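Local coordinates for protein CofB (Escherichia coli, PDB 5AX6) that serves as the minor pilin subunit of the CFA/III type IVb pilus, forms a homotrimer and probably takes part in pilus assembly, at residues Y107-C110 with E111-I115; D262-G265 with N266-V269; L270-G273 with K274-S278. All coordinates share one frame; numbering follows the deposited sequence.

Interaction 1 belongs to the N-terminal pilin domain, where a disulfide-anchored loop passes beside helix 4-25. Interactions 2 and 3 lie further along the chain in the beta-repeat domain, at the two ends of strand 267-271: residues 262-269 make the turn into it, and residues 270-278 carry the chain off its far end. Their segments adjoin in sequence, yet their centres are about 20 Å apart. Interaction 1 stays separate from both, with nearest atoms about 17 Å from interaction 2 and about 14 Å from interaction 3. The trimer joins the latter two, since the side-chain ND2 of Asn266 is hydrogen-bonded to Ser278 O of the second subunit's copy of interaction 3.

Interaction 1: residues Y107-C110 with E111-I115; sequences YIPC and EEPAI
Glu111 sets its backbone carbonyl against the CB-CG edge of Pro109: Glu111 O lies 3.3 Å from Pro109 CB and 3.6 Å from Pro109 CG. The Glu111 side chain points away from the contact. With CG anti to the backbone N (chi1 -180°) and the rest extended, it carries its carboxylate outward. Glu112 also points off the contact, and its side chain meets Arg84, the same arginine that donates to Pro109 O. Pro113 then comes back to the first segment. Its CD approaches Pro109 CG at 4.0 Å, the two proline rings crossing at about a right angle, and both rings also rest on Glu17 of helix 4-25. After Pro113 the chain passes into a 3-10 segment. Cys110, just ahead of Glu111, is tied to Cys92 by a disulfide. Among the side chains, then, the contact comes down to Pro109 meeting Glu111 O and the Pro113 ring, without hydrogen bonds between the segments. Its ring-to-ring part is apolar, while the polar and covalent ties of this pilin-domain loop, from Pro109 O to Arg84 and from Cys110 to Cys92, run to residues beyond the two segments.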
# COMPACT_ATOMS: atom_id res chain seq x y z
N TYR A 107 13.49 -16.80 -22.30
CA TYR A 107 12.73 -17.90 -21.71
C TYR A 107 13.68 -18.97 -21.22
O TYR A 107 13.54 -19.50 -20.12
CB TYR A 107 11.75 -18.46 -22.73
CG TYR A 107 10.70 -17.46 -23.13
CD1 TYR A 107 9.52 -17.31 -22.40
CD2 TYR A 107 10.90 -16.64 -24.23
CE1 TYR A 107 8.56 -16.38 -22.76
CE2 TYR A 107 9.95 -15.71 -24.61
CZ TYR A 107 8.79 -15.58 -23.87
OH TYR A 107 7.86 -14.64 -24.26
N ILE A 108 14.65 -19.29 -22.07
CA ILE A 108 15.75 -20.17 -21.71
C ILE A 108 17.04 -19.48 -22.14
O ILE A 108 17.02 -18.61 -23.01
CB ILE A 108 15.64 -21.55 -22.38
CG1 ILE A 108 15.66 -21.41 -23.90
CG2 ILE A 108 14.35 -22.26 -21.93
CD1 ILE A 108 15.56 -22.74 -24.67
N PRO A 109 18.17 -19.87 -21.54
CA PRO A 109 19.44 -19.22 -21.87
C PRO A 109 19.86 -19.42 -23.32
O PRO A 109 19.55 -20.45 -23.92
CB PRO A 109 20.44 -19.90 -20.92
CG PRO A 109 19.72 -21.08 -20.32
CD PRO A 109 18.26 -20.75 -20.36
N CYS A 110 20.56 -18.44 -23.89
CA CYS A 110 21.11 -18.58 -25.23
C CYS A 110 21.91 -19.87 -25.36
O CYS A 110 21.75 -20.64 -26.31
CB CYS A 110 22.02 -17.39 -25.55
SG CYS A 110 21.09 -15.84 -25.63
N GLU A 111 22.77 -20.09 -24.38
CA GLU A 111 23.61 -21.27 -24.37
C GLU A 111 22.95 -22.33 -23.50
O GLU A 111 22.57 -22.04 -22.37
CB GLU A 111 25.00 -20.90 -23.84
CG GLU A 111 25.99 -22.03 -23.78
CD GLU A 111 27.36 -21.54 -23.34
OE1 GLU A 111 27.56 -20.31 -23.26
OE2 GLU A 111 28.23 -22.40 -23.09
N GLU A 112 22.80 -23.54 -24.02
CA GLU A 112 22.29 -24.62 -23.19
C GLU A 112 23.18 -24.77 -21.97
O GLU A 112 24.40 -24.72 -22.10
CB GLU A 112 22.23 -25.94 -23.96
CG GLU A 112 21.65 -27.10 -23.14
CD GLU A 112 21.71 -28.43 -23.88
OE1 GLU A 112 20.66 -28.88 -24.39
OE2 GLU A 112 22.82 -29.02 -23.94
N PRO A 113 22.57 -24.94 -20.79
CA PRO A 113 23.29 -25.19 -19.54
C PRO A 113 24.39 -26.24 -19.71
O PRO A 113 24.14 -27.34 -20.19
CB PRO A 113 22.20 -25.68 -18.59
CG PRO A 113 20.98 -24.90 -19.04
CD PRO A 113 21.12 -24.77 -20.56
N ALA A 114 25.61 -25.86 -19.34
CA ALA A 114 26.80 -26.67 -19.56
C ALA A 114 26.67 -28.10 -19.05
O ALA A 114 27.09 -29.04 -19.72
CB ALA A 114 28.01 -25.99 -18.91
N ILE A 115 26.06 -28.25 -17.88
CA ILE A 115 25.94 -29.55 -17.24
C ILE A 115 25.18 -30.54 -18.14
O ILE A 115 25.41 -31.74 -18.10
CB ILE A 115 25.26 -29.43 -15.86
CG1 ILE A 115 25.46 -30.70 -15.02
CG2 ILE A 115 23.79 -29.07 -15.99
CD1 ILE A 115 26.80 -30.78 -14.35

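Interaction 2: residues D262-G265 with N266-V269; sequences DDSG and NNLV
Asp262 and Ser264 adopt the same first torsion, with CG and OG each set between the backbone N and the carbonyl carbon (chi1 77° for Asp262), which puts the Asp262 carboxylate by Asn267 and Ser264 OG by Asn266 N. The motif is an Asx turn built into a type I beta turn, Asp262 to Gly265, at the tip of the hairpin that joins strands 258-261 and 267-271. Asp262 OD1 takes two donors: Ser264 N from above the carboxylate plane at 3.0 Å, and the Ser264 hydroxyl on the syn lone pair, with OG 2.8 Å from OD1. That hydroxyl in turn accepts from the backbone N two residues on, Asn266 N to Ser264 OG being 3.0 Å. Asn267 ND2 donates almost straight to Asp262 OD2 at 3.0 Å, in its own amide plane but above the carboxylate, the two planes standing 56° apart; OD2 also has a weak, long ion pair with Lys293 of the second subunit. Gly265 has positive phi (84°), where a side chain would crowd the carbonyl oxygen of the residue before. Asn266 OD1 accepts from Glu280 N and its ND2 donates to Ser278 O, both of the second subunit. Across the hairpin Asp262 N donates to Asn267 O at 3.2 Å, and beside this pair a water sits 2.8 Å from Asp262 O and 2.9 Å from Asn267 O.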
# COMPACT_ATOMS: atom_id res chain seq x y z
N ASP A 262 10.42 -7.39 -3.76
CA ASP A 262 11.88 -7.44 -3.88
C ASP A 262 12.36 -8.82 -3.38
O ASP A 262 11.55 -9.65 -2.98
CB ASP A 262 12.55 -6.29 -3.12
CG ASP A 262 12.60 -6.51 -1.61
OD1 ASP A 262 11.95 -7.44 -1.08
OD2 ASP A 262 13.30 -5.73 -0.95
N ASP A 263 13.67 -9.06 -3.37
CA ASP A 263 14.19 -10.39 -3.03
C ASP A 263 14.13 -10.79 -1.55
O ASP A 263 14.41 -11.92 -1.19
CB ASP A 263 15.63 -10.53 -3.51
CG ASP A 263 15.74 -10.56 -5.02
OD1 ASP A 263 14.82 -11.10 -5.68
OD2 ASP A 263 16.75 -10.04 -5.56
N SER A 264 13.76 -9.86 -0.68
CA SER A 264 13.82 -10.14 0.75
C SER A 264 12.67 -10.99 1.27
O SER A 264 12.79 -11.61 2.34
CB SER A 264 13.84 -8.83 1.54
OG SER A 264 12.55 -8.25 1.54
N GLY A 265 11.54 -10.99 0.56
CA GLY A 265 10.34 -11.64 1.06
C GLY A 265 9.49 -10.79 2.00
O GLY A 265 8.39 -11.20 2.40
N ASN A 266 10.01 -9.61 2.36
CA ASN A 266 9.28 -8.70 3.24
C ASN A 266 8.59 -7.57 2.50
O ASN A 266 7.56 -7.07 2.95
CB ASN A 266 10.22 -8.09 4.29
CG ASN A 266 10.39 -8.97 5.50
OD1 ASN A 266 9.43 -9.49 6.06
ND2 ASN A 266 11.65 -9.15 5.92
N ASN A 267 9.16 -7.15 1.37
CA ASN A 267 8.76 -5.91 0.72
C ASN A 267 7.94 -6.07 -0.56
O ASN A 267 8.30 -6.85 -1.43
CB ASN A 267 10.00 -5.07 0.38
CG ASN A 267 10.75 -4.63 1.61
OD1 ASN A 267 10.15 -4.30 2.63
ND2 ASN A 267 12.08 -4.63 1.53
N LEU A 268 6.85 -5.31 -0.65
CA LEU A 268 6.18 -5.06 -1.93
C LEU A 268 6.57 -3.67 -2.39
O LEU A 268 6.51 -2.72 -1.61
CB LEU A 268 4.66 -5.13 -1.80
CG LEU A 268 3.88 -6.43 -1.72
CD1 LEU A 268 2.38 -6.10 -1.70
CD2 LEU A 268 4.23 -7.34 -2.89
N VAL A 269 6.93 -3.56 -3.67
CA VAL A 269 7.47 -2.33 -4.23
C VAL A 269 6.58 -1.76 -5.32
O VAL A 269 6.22 -2.45 -6.28
CB VAL A 269 8.87 -2.56 -4.80
CG1 VAL A 269 9.52 -1.22 -5.17
CG2 VAL A 269 9.73 -3.34 -3.80
O HOH W 1 9.69 -9.35 -0.94

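Interaction 3: residues L270-G273 with K274-S278; sequences LTKG and KGAKS
Gly273 and Ala276 close a type I beta turn: Ala276 N donates to Gly273 O at 3.1 Å, nearly straight at the hydrogen (167°) but arriving from above the carbonyl plane, 57° out of it. The same oxygen is also touched by Ala276 CB at 3.5 Å, so one carbonyl meets both the amide and the methyl of this residue. The CB and CG of Lys274, the first of the two residues within the turn, lie beside Gly273, while the rest of the exposed side chain points away. Lys272 makes the side-chain part of the contact. Its CG is tucked between the backbone N and the carbonyl carbon (chi1 70°), which lays the aliphatic part of the chain alongside the returning segment: CB and CD each lie 4.2 Å from Ala276 CB, and CD comes to 3.9 Å from Ser278 O. The contact is thus one backbone bond with methylene packing beside it. In the fold it forms the exit from strand 267-271, on the way to strand 282-285; Gly275 is hydrogen-bonded through its backbone to Ser255, in the loop before strand 258-261, while Lys272 and Ala276 pack against Asn266 of the third subunit.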
# COMPACT_ATOMS: atom_id res chain seq x y z
N LEU A 270 6.24 -0.49 -5.16
CA LEU A 270 5.41 0.23 -6.11
C LEU A 270 6.28 1.03 -7.07
O LEU A 270 7.15 1.78 -6.64
CB LEU A 270 4.47 1.18 -5.36
CG LEU A 270 3.57 2.07 -6.21
CD1 LEU A 270 2.51 1.22 -6.89
CD2 LEU A 270 2.93 3.18 -5.36
N THR A 271 6.05 0.86 -8.37
CA THR A 271 6.78 1.64 -9.40
C THR A 271 5.79 2.26 -10.38
O THR A 271 4.63 1.81 -10.49
CB THR A 271 7.80 0.78 -10.18
OG1 THR A 271 7.16 -0.42 -10.66
CG2 THR A 271 8.96 0.38 -9.29
N LYS A 272 6.23 3.28 -11.10
CA LYS A 272 5.34 4.04 -11.98
C LYS A 272 4.86 3.20 -13.16
O LYS A 272 5.50 2.23 -13.55
CB LYS A 272 6.03 5.30 -12.50
CG LYS A 272 7.14 5.00 -13.50
CD LYS A 272 7.60 6.28 -14.18
CE LYS A 272 8.71 5.99 -15.17
NZ LYS A 272 8.23 5.09 -16.25
N GLY A 273 3.72 3.58 -13.72
CA GLY A 273 3.19 2.91 -14.89
C GLY A 273 3.72 3.55 -16.16
O GLY A 273 4.25 4.67 -16.12
N LYS A 274 3.58 2.85 -17.27
CA LYS A 274 4.08 3.35 -18.55
C LYS A 274 3.37 4.64 -18.99
O LYS A 274 3.85 5.35 -19.87
CB LYS A 274 3.93 2.28 -19.62
CG LYS A 274 4.71 1.01 -19.32
CD LYS A 274 4.38 -0.10 -20.31
CE LYS A 274 4.97 -1.44 -19.88
NZ LYS A 274 6.46 -1.43 -19.87
N GLY A 275 2.24 4.93 -18.36
CA GLY A 275 1.44 6.10 -18.70
C GLY A 275 1.82 7.36 -17.95
O GLY A 275 1.30 8.45 -18.24
N ALA A 276 2.72 7.23 -16.99
CA ALA A 276 3.11 8.36 -16.16
C ALA A 276 3.99 9.32 -16.96
O ALA A 276 5.00 8.92 -17.54
CB ALA A 276 3.83 7.90 -14.91
N LYS A 277 3.60 10.59 -16.98
CA LYS A 277 4.40 11.64 -17.60
C LYS A 277 5.53 12.06 -16.65
O LYS A 277 6.56 12.59 -17.07
CB LYS A 277 3.53 12.84 -17.96
CG LYS A 277 2.40 12.49 -18.92
CD LYS A 277 2.93 11.64 -20.07
CE LYS A 277 1.91 11.51 -21.18
NZ LYS A 277 1.61 12.84 -21.80
N SER A 278 5.30 11.82 -15.37
CA SER A 278 6.29 12.05 -14.34
C SER A 278 6.59 10.73 -13.63
O SER A 278 5.82 9.77 -13.77
CB SER A 278 5.80 13.12 -13.36
OG SER A 278 6.85 13.59 -12.54